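Local atomic coordinates of IMPACT family member YigZ (Escherichia coli, PDB entry 1VI7), a protein that is of unknown function but may bind guanyl ribonucleotides and hydrolyse ribonucleoside triphosphates. Residues Thr137-Tyr142 against Arg177-Ala182; Tyr142-Glu147 against Gly198-Leu203. All blocks are in the same frame, centred on the assembly; numbering follows the deposited sequence.

In the fold
Both contacts lie in the C-terminal half of the monomer, where they share strand 140-146 and the residue Tyr-142. Contact 1 joins the start of this strand to strand 174-180, while contact 2 joins its continuation to the segment that follows helix 185-196; strand 140-146 is thus an inner strand with a neighbour along each edge. Their centres are about 14 Å apart, and they touch directly: Val-178 CG2 lies 4.0 Å from Leu-202 CD1, and Arg-177 CD packs 3.9 Å from Thr-143 CG2. Contact 2 lies farther out, its centre about 30 Å from that of the chain against about 17 Å for contact 1. No ligand marks a functional site near either contact.

Contact 1: residues Thr137-Tyr142 against Arg177-Ala182; sequences TPLTEY and RVALPA
Leu-180 and Tyr-142 cross at about a right angle, with the leucine CD2 meeting the ring obliquely at CD1 (3.5 Å). Leu-180 CG, set between the backbone N and the carbonyl carbon (chi1 63°), carries CD2 to the ring. Val-178 adds a smaller bump, its CG2 resting on Tyr-142 CB, and helix 185-196 lies over this face through Val-185 and Phe-188. On the opposite face the low knob of Ala-179 CB fits the notch between Leu-139 CB (4.0 Å) and Glu-141 CG (4.1 Å), with Ile-166 of the next strand nearby. The backbones between these two faces are the first and third strands of a ferredoxin-like βαββαβ domain, antiparallel neighbours paired through two-way N-H to O bonds between Thr-140 and Leu-180 and between Tyr-142 and Val-178. Next to the Thr-140/Leu-180 pair, Leu-139 CD1 lies alongside the Pro-181 ring, 3.7 Å from CD, and Thr-140 OG1 meets the methyl of Ala-182. At the other end, Arg-177 turns its guanidinium face to Glu-141: OE1 sits over the plane, 3.2 Å from NH2, in a salt bridge of charges without a directed N-H, the two planar groups inclined by 53°. An alanine in place of Arg-177 would probably leave the Glu-141 carboxylate without this countercharge and uncover the Tyr-142 carbonyl where CD now packs.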
ATOM      1  N   THR A 137      -6.637 -10.013  -0.683  1.00 50.84           N
ATOM      2  CA  THR A 137      -6.795 -10.446  -2.077  1.00 52.26           C
ATOM      3  C   THR A 137      -7.428  -9.332  -2.898  1.00 52.34           C
ATOM      4  O   THR A 137      -8.539  -8.882  -2.628  1.00 53.22           O
ATOM      5  CB  THR A 137      -7.568 -11.740  -2.235  1.00 54.16           C
ATOM      6  OG1 THR A 137      -7.234 -12.680  -1.188  1.00 55.62           O
ATOM      7  CG2 THR A 137      -7.186 -12.408  -3.565  1.00 55.41           C
ATOM      8  N   PRO A 138      -6.637  -8.750  -3.793  1.00 52.70           N
ATOM      9  CA  PRO A 138      -7.076  -7.660  -4.638  1.00 52.01           C
ATOM     10  C   PRO A 138      -8.186  -8.050  -5.609  1.00 50.87           C
ATOM     11  O   PRO A 138      -8.224  -9.150  -6.165  1.00 50.22           O
ATOM     12  CB  PRO A 138      -5.810  -7.305  -5.437  1.00 51.44           C
ATOM     13  CG  PRO A 138      -5.165  -8.660  -5.603  1.00 51.40           C
ATOM     14  CD  PRO A 138      -5.301  -9.270  -4.218  1.00 52.06           C
ATOM     15  N   LEU A 139      -9.097  -7.108  -5.813  1.00 48.85           N
ATOM     16  CA  LEU A 139     -10.209  -7.246  -6.732  1.00 46.30           C
ATOM     17  C   LEU A 139      -9.704  -7.550  -8.152  1.00 46.45           C
ATOM     18  O   LEU A 139      -8.761  -6.895  -8.605  1.00 47.18           O
ATOM     19  CB  LEU A 139     -10.875  -5.865  -6.848  1.00 41.28           C
ATOM     20  CG  LEU A 139     -12.086  -5.522  -6.022  1.00 37.97           C
ATOM     21  CD1 LEU A 139     -12.375  -6.524  -4.923  1.00 35.60           C
ATOM     22  CD2 LEU A 139     -11.966  -4.110  -5.447  1.00 32.78           C
ATOM     23  N   THR A 140     -10.469  -8.319  -8.904  1.00 45.82           N
ATOM     24  CA  THR A 140     -10.147  -8.508 -10.330  1.00 45.21           C
ATOM     25  C   THR A 140     -10.946  -7.508 -11.162  1.00 42.66           C
ATOM     26  O   THR A 140     -11.998  -7.037 -10.703  1.00 41.99           O
ATOM     27  CB  THR A 140     -10.435  -9.940 -10.780  1.00 48.86           C
ATOM     28  OG1 THR A 140      -9.509 -10.819 -10.107  1.00 53.11           O
ATOM     29  CG2 THR A 140     -10.248 -10.090 -12.282  1.00 48.46           C
ATOM     30  N   GLU A 141     -10.416  -7.048 -12.288  1.00 40.32           N
ATOM     31  CA  GLU A 141     -11.126  -6.046 -13.078  1.00 37.08           C
ATOM     32  C   GLU A 141     -11.610  -6.613 -14.401  1.00 35.30           C
ATOM     33  O   GLU A 141     -10.862  -7.270 -15.120  1.00 35.36           O
ATOM     34  CB  GLU A 141     -10.261  -4.840 -13.372  1.00 38.23           C
ATOM     35  CG  GLU A 141      -9.746  -4.062 -12.186  1.00 43.64           C
ATOM     36  CD  GLU A 141      -9.193  -2.699 -12.600  1.00 47.61           C
ATOM     37  OE1 GLU A 141      -8.593  -2.612 -13.700  1.00 47.85           O
ATOM     38  OE2 GLU A 141      -9.420  -1.718 -11.858  1.00 48.64           O
ATOM     39  N   TYR A 142     -12.856  -6.313 -14.741  1.00 33.16           N
ATOM     40  CA  TYR A 142     -13.448  -6.754 -16.006  1.00 31.20           C
ATOM     41  C   TYR A 142     -14.131  -5.604 -16.756  1.00 27.77           C
ATOM     42  O   TYR A 142     -14.342  -4.546 -16.199  1.00 26.76           O
ATOM     43  CB  TYR A 142     -14.575  -7.761 -15.723  1.00 32.53           C
ATOM     44  CG  TYR A 142     -14.212  -8.972 -14.943  1.00 34.82           C
ATOM     45  CD1 TYR A 142     -14.185  -8.972 -13.544  1.00 35.32           C
ATOM     46  CD2 TYR A 142     -13.905 -10.153 -15.608  1.00 36.31           C
ATOM     47  CE1 TYR A 142     -13.862 -10.114 -12.836  1.00 35.89           C
ATOM     48  CE2 TYR A 142     -13.546 -11.296 -14.912  1.00 37.71           C
ATOM     49  CZ  TYR A 142     -13.537 -11.257 -13.535  1.00 39.38           C
ATOM     50  OH  TYR A 142     -13.187 -12.385 -12.834  1.00 45.21           O
ATOM     51  N   ARG A 177     -16.095  -0.485 -16.597  1.00 25.39           N
ATOM     52  CA  ARG A 177     -14.870  -1.182 -16.198  1.00 26.75           C
ATOM     53  C   ARG A 177     -15.152  -1.600 -14.740  1.00 28.46           C
ATOM     54  O   ARG A 177     -15.523  -0.676 -13.977  1.00 29.58           O
ATOM     55  CB  ARG A 177     -13.722  -0.184 -16.210  1.00 30.86           C
ATOM     56  CG  ARG A 177     -12.403  -0.700 -15.671  1.00 36.46           C
ATOM     57  CD  ARG A 177     -12.010  -1.972 -16.351  1.00 43.36           C
ATOM     58  NE  ARG A 177     -10.642  -2.260 -16.540  1.00 50.49           N
ATOM     59  CZ  ARG A 177      -9.560  -1.543 -16.720  1.00 53.32           C
ATOM     60  NH1 ARG A 177      -9.608  -0.215 -16.726  1.00 54.61           N
ATOM     61  NH2 ARG A 177      -8.389  -2.172 -16.906  1.00 53.80           N
ATOM     62  N   VAL A 178     -15.561  -2.835 -14.470  1.00 29.63           N
ATOM     63  CA  VAL A 178     -15.907  -3.227 -13.107  1.00 29.02           C
ATOM     64  C   VAL A 178     -14.810  -4.055 -12.443  1.00 28.28           C
ATOM     65  O   VAL A 178     -13.980  -4.619 -13.137  1.00 26.86           O
ATOM     66  CB  VAL A 178     -17.196  -4.067 -13.052  1.00 30.52           C
ATOM     67  CG1 VAL A 178     -18.405  -3.166 -13.217  1.00 30.23           C
ATOM     68  CG2 VAL A 178     -17.128  -5.153 -14.124  1.00 28.06           C
ATOM     69  N   ALA A 179     -14.853  -4.074 -11.124  1.00 29.45           N
ATOM     70  CA  ALA A 179     -13.934  -4.799 -10.280  1.00 30.90           C
ATOM     71  C   ALA A 179     -14.691  -5.543  -9.171  1.00 32.68           C
ATOM     72  O   ALA A 179     -15.374  -4.926  -8.363  1.00 30.57           O
ATOM     73  CB  ALA A 179     -12.915  -3.861  -9.639  1.00 25.39           C
ATOM     74  N   LEU A 180     -14.423  -6.837  -9.067  1.00 35.45           N
ATOM     75  CA  LEU A 180     -15.023  -7.622  -7.994  1.00 40.12           C
ATOM     76  C   LEU A 180     -14.171  -8.834  -7.637  1.00 42.98           C
ATOM     77  O   LEU A 180     -13.445  -9.376  -8.475  1.00 42.74           O
ATOM     78  CB  LEU A 180     -16.411  -8.095  -8.460  1.00 41.91           C
ATOM     79  CG  LEU A 180     -16.369  -9.033  -9.688  1.00 39.66           C
ATOM     80  CD1 LEU A 180     -17.530  -9.998  -9.648  1.00 39.29           C
ATOM     81  CD2 LEU A 180     -16.393  -8.221 -10.963  1.00 40.97           C
ATOM     82  N   PRO A 181     -14.331  -9.313  -6.413  1.00 44.70           N
ATOM     83  CA  PRO A 181     -13.611 -10.490  -5.951  1.00 46.39           C
ATOM     84  C   PRO A 181     -13.628 -11.555  -7.027  1.00 48.11           C
ATOM     85  O   PRO A 181     -14.648 -11.717  -7.694  1.00 47.76           O
ATOM     86  CB  PRO A 181     -14.459 -10.915  -4.756  1.00 45.87           C
ATOM     87  CG  PRO A 181     -14.866  -9.594  -4.167  1.00 46.23           C
ATOM     88  CD  PRO A 181     -15.222  -8.770  -5.379  1.00 45.39           C
ATOM     89  N   ALA A 182     -12.537 -12.315  -7.175  1.00 50.16           N
ATOM     90  CA  ALA A 182     -12.540 -13.373  -8.189  1.00 52.22           C
ATOM     91  C   ALA A 182     -13.379 -14.563  -7.739  1.00 52.45           C
ATOM     92  O   ALA A 182     -13.647 -15.472  -8.531  1.00 52.68           O
ATOM     93  CB  ALA A 182     -11.140 -13.795  -8.576  1.00 53.85           C
TER

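Contact 2: residues Tyr142-Glu147 against Gly198-Leu203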
ATOM      1  N   TYR A 142     -12.856  -6.313 -14.741  1.00 33.16           N
ATOM      2  CA  TYR A 142     -13.448  -6.754 -16.006  1.00 31.20           C
ATOM      3  C   TYR A 142     -14.131  -5.604 -16.756  1.00 27.77           C
ATOM      4  O   TYR A 142     -14.342  -4.546 -16.199  1.00 26.76           O
ATOM      5  CB  TYR A 142     -14.575  -7.761 -15.723  1.00 32.53           C
ATOM      6  CG  TYR A 142     -14.212  -8.972 -14.943  1.00 34.82           C
ATOM      7  CD1 TYR A 142     -14.185  -8.972 -13.544  1.00 35.32           C
ATOM      8  CD2 TYR A 142     -13.905 -10.153 -15.608  1.00 36.31           C
ATOM      9  CE1 TYR A 142     -13.862 -10.114 -12.836  1.00 35.89           C
ATOM     10  CE2 TYR A 142     -13.546 -11.296 -14.912  1.00 37.71           C
ATOM     11  CZ  TYR A 142     -13.537 -11.257 -13.535  1.00 39.38           C
ATOM     12  OH  TYR A 142     -13.187 -12.385 -12.834  1.00 45.21           O
ATOM     13  N   THR A 143     -14.567  -5.850 -18.001  1.00 25.12           N
ATOM     14  CA  THR A 143     -15.331  -4.793 -18.678  1.00 24.31           C
ATOM     15  C   THR A 143     -16.736  -5.342 -19.017  1.00 22.96           C
ATOM     16  O   THR A 143     -16.954  -6.551 -18.966  1.00 21.86           O
ATOM     17  CB  THR A 143     -14.751  -4.115 -19.872  1.00 22.59           C
ATOM     18  OG1 THR A 143     -14.626  -5.042 -20.951  1.00 30.09           O
ATOM     19  CG2 THR A 143     -13.425  -3.434 -19.661  1.00 19.26           C
ATOM     20  N   LEU A 144     -17.657  -4.413 -19.208  1.00 21.44           N
ATOM     21  CA  LEU A 144     -19.064  -4.785 -19.392  1.00 20.57           C
ATOM     22  C   LEU A 144     -19.827  -3.697 -20.117  1.00 18.04           C
ATOM     23  O   LEU A 144     -19.890  -2.559 -19.681  1.00 16.40           O
ATOM     24  CB  LEU A 144     -19.668  -5.047 -17.997  1.00 20.08           C
ATOM     25  CG  LEU A 144     -21.159  -5.339 -17.947  1.00 21.65           C
ATOM     26  CD1 LEU A 144     -21.451  -6.674 -18.640  1.00 19.30           C
ATOM     27  CD2 LEU A 144     -21.713  -5.305 -16.530  1.00 21.01           C
ATOM     28  N   GLN A 145     -20.394  -4.040 -21.258  1.00 20.27           N
ATOM     29  CA  GLN A 145     -21.178  -3.021 -22.039  1.00 21.29           C
ATOM     30  C   GLN A 145     -22.669  -3.360 -21.858  1.00 19.58           C
ATOM     31  O   GLN A 145     -23.063  -4.525 -21.926  1.00 15.11           O
ATOM     32  CB  GLN A 145     -20.687  -2.898 -23.424  1.00 21.19           C
ATOM     33  CG  GLN A 145     -21.381  -2.243 -24.538  1.00 31.99           C
ATOM     34  CD  GLN A 145     -20.636  -2.382 -25.878  1.00 39.69           C
ATOM     35  OE1 GLN A 145     -20.495  -3.511 -26.365  1.00 40.81           O
ATOM     36  NE2 GLN A 145     -20.203  -1.261 -26.465  1.00 39.71           N
ATOM     37  N   CYS A 146     -23.373  -2.369 -21.303  1.00 18.19           N
ATOM     38  CA  CYS A 146     -24.780  -2.397 -21.035  1.00 18.06           C
ATOM     39  C   CYS A 146     -25.563  -1.173 -21.508  1.00 17.46           C
ATOM     40  O   CYS A 146     -25.057  -0.102 -21.817  1.00 16.16           O
ATOM     41  CB  CYS A 146     -24.979  -2.526 -19.510  1.00 15.98           C
ATOM     42  SG  CYS A 146     -24.666  -1.024 -18.605  1.00 13.94           S
ATOM     43  N   GLU A 147     -26.873  -1.231 -21.277  1.00 18.22           N
ATOM     44  CA  GLU A 147     -27.756  -0.132 -21.670  1.00 19.77           C
ATOM     45  C   GLU A 147     -28.062   0.790 -20.531  1.00 20.27           C
ATOM     46  O   GLU A 147     -28.071   0.358 -19.364  1.00 21.36           O
ATOM     47  CB  GLU A 147     -29.050  -0.762 -22.249  1.00 23.06           C
ATOM     48  CG  GLU A 147     -28.731  -1.672 -23.422  1.00 27.32           C
ATOM     49  CD  GLU A 147     -29.642  -1.544 -24.597  1.00 31.06           C
ATOM     50  OE1 GLU A 147     -29.971  -0.398 -24.979  1.00 33.76           O
ATOM     51  OE2 GLU A 147     -30.047  -2.598 -25.157  1.00 33.47           O
ATOM     52  N   GLY A 198     -29.589 -13.434 -20.316  1.00 22.77           N
ATOM     53  CA  GLY A 198     -28.366 -13.830 -20.897  1.00 23.25           C
ATOM     54  C   GLY A 198     -27.793 -13.032 -22.023  1.00 25.11           C
ATOM     55  O   GLY A 198     -26.848 -13.509 -22.673  1.00 23.10           O
ATOM     56  N   SER A 199     -28.105 -11.723 -22.089  1.00 27.08           N
ATOM     57  CA  SER A 199     -27.639 -10.920 -23.218  1.00 28.30           C
ATOM     58  C   SER A 199     -26.522  -9.964 -22.840  1.00 30.40           C
ATOM     59  O   SER A 199     -26.023  -9.227 -23.721  1.00 32.23           O
ATOM     60  CB  SER A 199     -28.848 -10.102 -23.705  1.00 24.04           C
ATOM     61  OG  SER A 199     -29.084  -9.102 -22.729  1.00 20.30           O
ATOM     62  N   LEU A 200     -26.288  -9.806 -21.557  1.00 29.60           N
ATOM     63  CA  LEU A 200     -25.171  -8.992 -21.057  1.00 31.03           C
ATOM     64  C   LEU A 200     -23.908  -9.861 -21.111  1.00 32.46           C
ATOM     65  O   LEU A 200     -24.033 -11.083 -20.926  1.00 31.98           O
ATOM     66  CB  LEU A 200     -25.502  -8.600 -19.633  1.00 34.20           C
ATOM     67  CG  LEU A 200     -25.677  -7.142 -19.235  1.00 32.54           C
ATOM     68  CD1 LEU A 200     -26.430  -6.324 -20.236  1.00 29.09           C
ATOM     69  CD2 LEU A 200     -26.358  -7.080 -17.862  1.00 30.15           C
ATOM     70  N   GLN A 201     -22.766  -9.325 -21.531  1.00 33.46           N
ATOM     71  CA  GLN A 201     -21.544 -10.124 -21.654  1.00 35.33           C
ATOM     72  C   GLN A 201     -20.347  -9.541 -20.920  1.00 35.72           C
ATOM     73  O   GLN A 201     -19.629  -8.700 -21.467  1.00 35.28           O
ATOM     74  CB  GLN A 201     -21.207 -10.331 -23.138  1.00 39.31           C
ATOM     75  CG  GLN A 201     -20.367 -11.541 -23.441  1.00 44.97           C
ATOM     76  CD  GLN A 201     -19.939 -11.760 -24.864  1.00 48.01           C
ATOM     77  OE1 GLN A 201     -18.722 -11.800 -25.167  1.00 51.61           O
ATOM     78  NE2 GLN A 201     -20.848 -11.958 -25.812  1.00 46.35           N
ATOM     79  N   LEU A 202     -20.043 -10.030 -19.729  1.00 36.59           N
ATOM     80  CA  LEU A 202     -18.923  -9.609 -18.884  1.00 37.80           C
ATOM     81  C   LEU A 202     -17.565 -10.020 -19.403  1.00 37.67           C
ATOM     82  O   LEU A 202     -17.301 -11.220 -19.538  1.00 38.90           O
ATOM     83  CB  LEU A 202     -19.152 -10.270 -17.506  1.00 38.64           C
ATOM     84  CG  LEU A 202     -18.172  -9.949 -16.396  1.00 40.75           C
ATOM     85  CD1 LEU A 202     -18.463  -8.578 -15.811  1.00 40.34           C
ATOM     86  CD2 LEU A 202     -18.206 -11.030 -15.308  1.00 41.39           C
ATOM     87  N   LEU A 203     -16.603  -9.136 -19.619  1.00 39.00           N
ATOM     88  CA  LEU A 203     -15.333  -9.559 -20.217  1.00 41.38           C
ATOM     89  C   LEU A 203     -14.114  -9.257 -19.366  1.00 42.72           C
ATOM     90  O   LEU A 203     -14.062  -8.267 -18.644  1.00 42.94           O
ATOM     91  CB  LEU A 203     -15.163  -8.880 -21.583  1.00 41.62           C
ATOM     92  CG  LEU A 203     -16.195  -9.207 -22.666  1.00 40.44           C
ATOM     93  CD1 LEU A 203     -16.103  -8.151 -23.769  1.00 41.05           C
ATOM     94  CD2 LEU A 203     -15.962 -10.588 -23.240  1.00 38.47           C
TER
HETATM   95  O   HOH W   1     -23.118  -6.914 -22.752  1.00 40.30           O
HETATM   96  O   HOH W   2     -18.900  -6.237 -22.055  1.00 56.63           O
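Thr-143 and Leu-203 form an antiparallel hydrogen-bonded pair, the threonine N giving to Leu-203 O (2.6 Å) and the leucine N returning an almost straight bond to Thr-143 O (2.7 Å, 179° at the hydrogen). From there the chains draw apart toward Cys-146 and Leu-200, and two waters take over the pairing: one links Gln-145 O to Gln-201 N, the other Gln-145 N to Gln-201 O, so both backbone polar groups of each glutamine keep a partner across the widened gap. The side chains of the direct pair cross obliquely, with Thr-143 OG1 alongside Leu-203 CB. Leu-202 packs against Tyr-142, its CD1 4.0 Å from the tyrosine CB and its CD2 over one face of the ring, whereas Leu-203 O comes to the ring edge. Leu-144 has its CG anti to the backbone N (chi1 175°), and from CG the methyl CD1 reaches the backbone between Gln-201 and Leu-202, 3.8 Å from Leu-202 N. The same CD1 lies 4.3 Å from Leu-200 CG, and Leu-200 in turn sets its own CD1 against Cys-146 CB (4.1 Å). Ile-154 of helix 151-160 touches Leu-144, Cys-146 and Leu-200, while Leu-192 and Phe-188 of helix 185-196 meet Leu-200 and Leu-202, so these side chains lie between the strand and the two helices. An inner first strand that takes the short fourth strand along one edge and the third along the other is the 4-1-3-2 order of the ferredoxin-like fold.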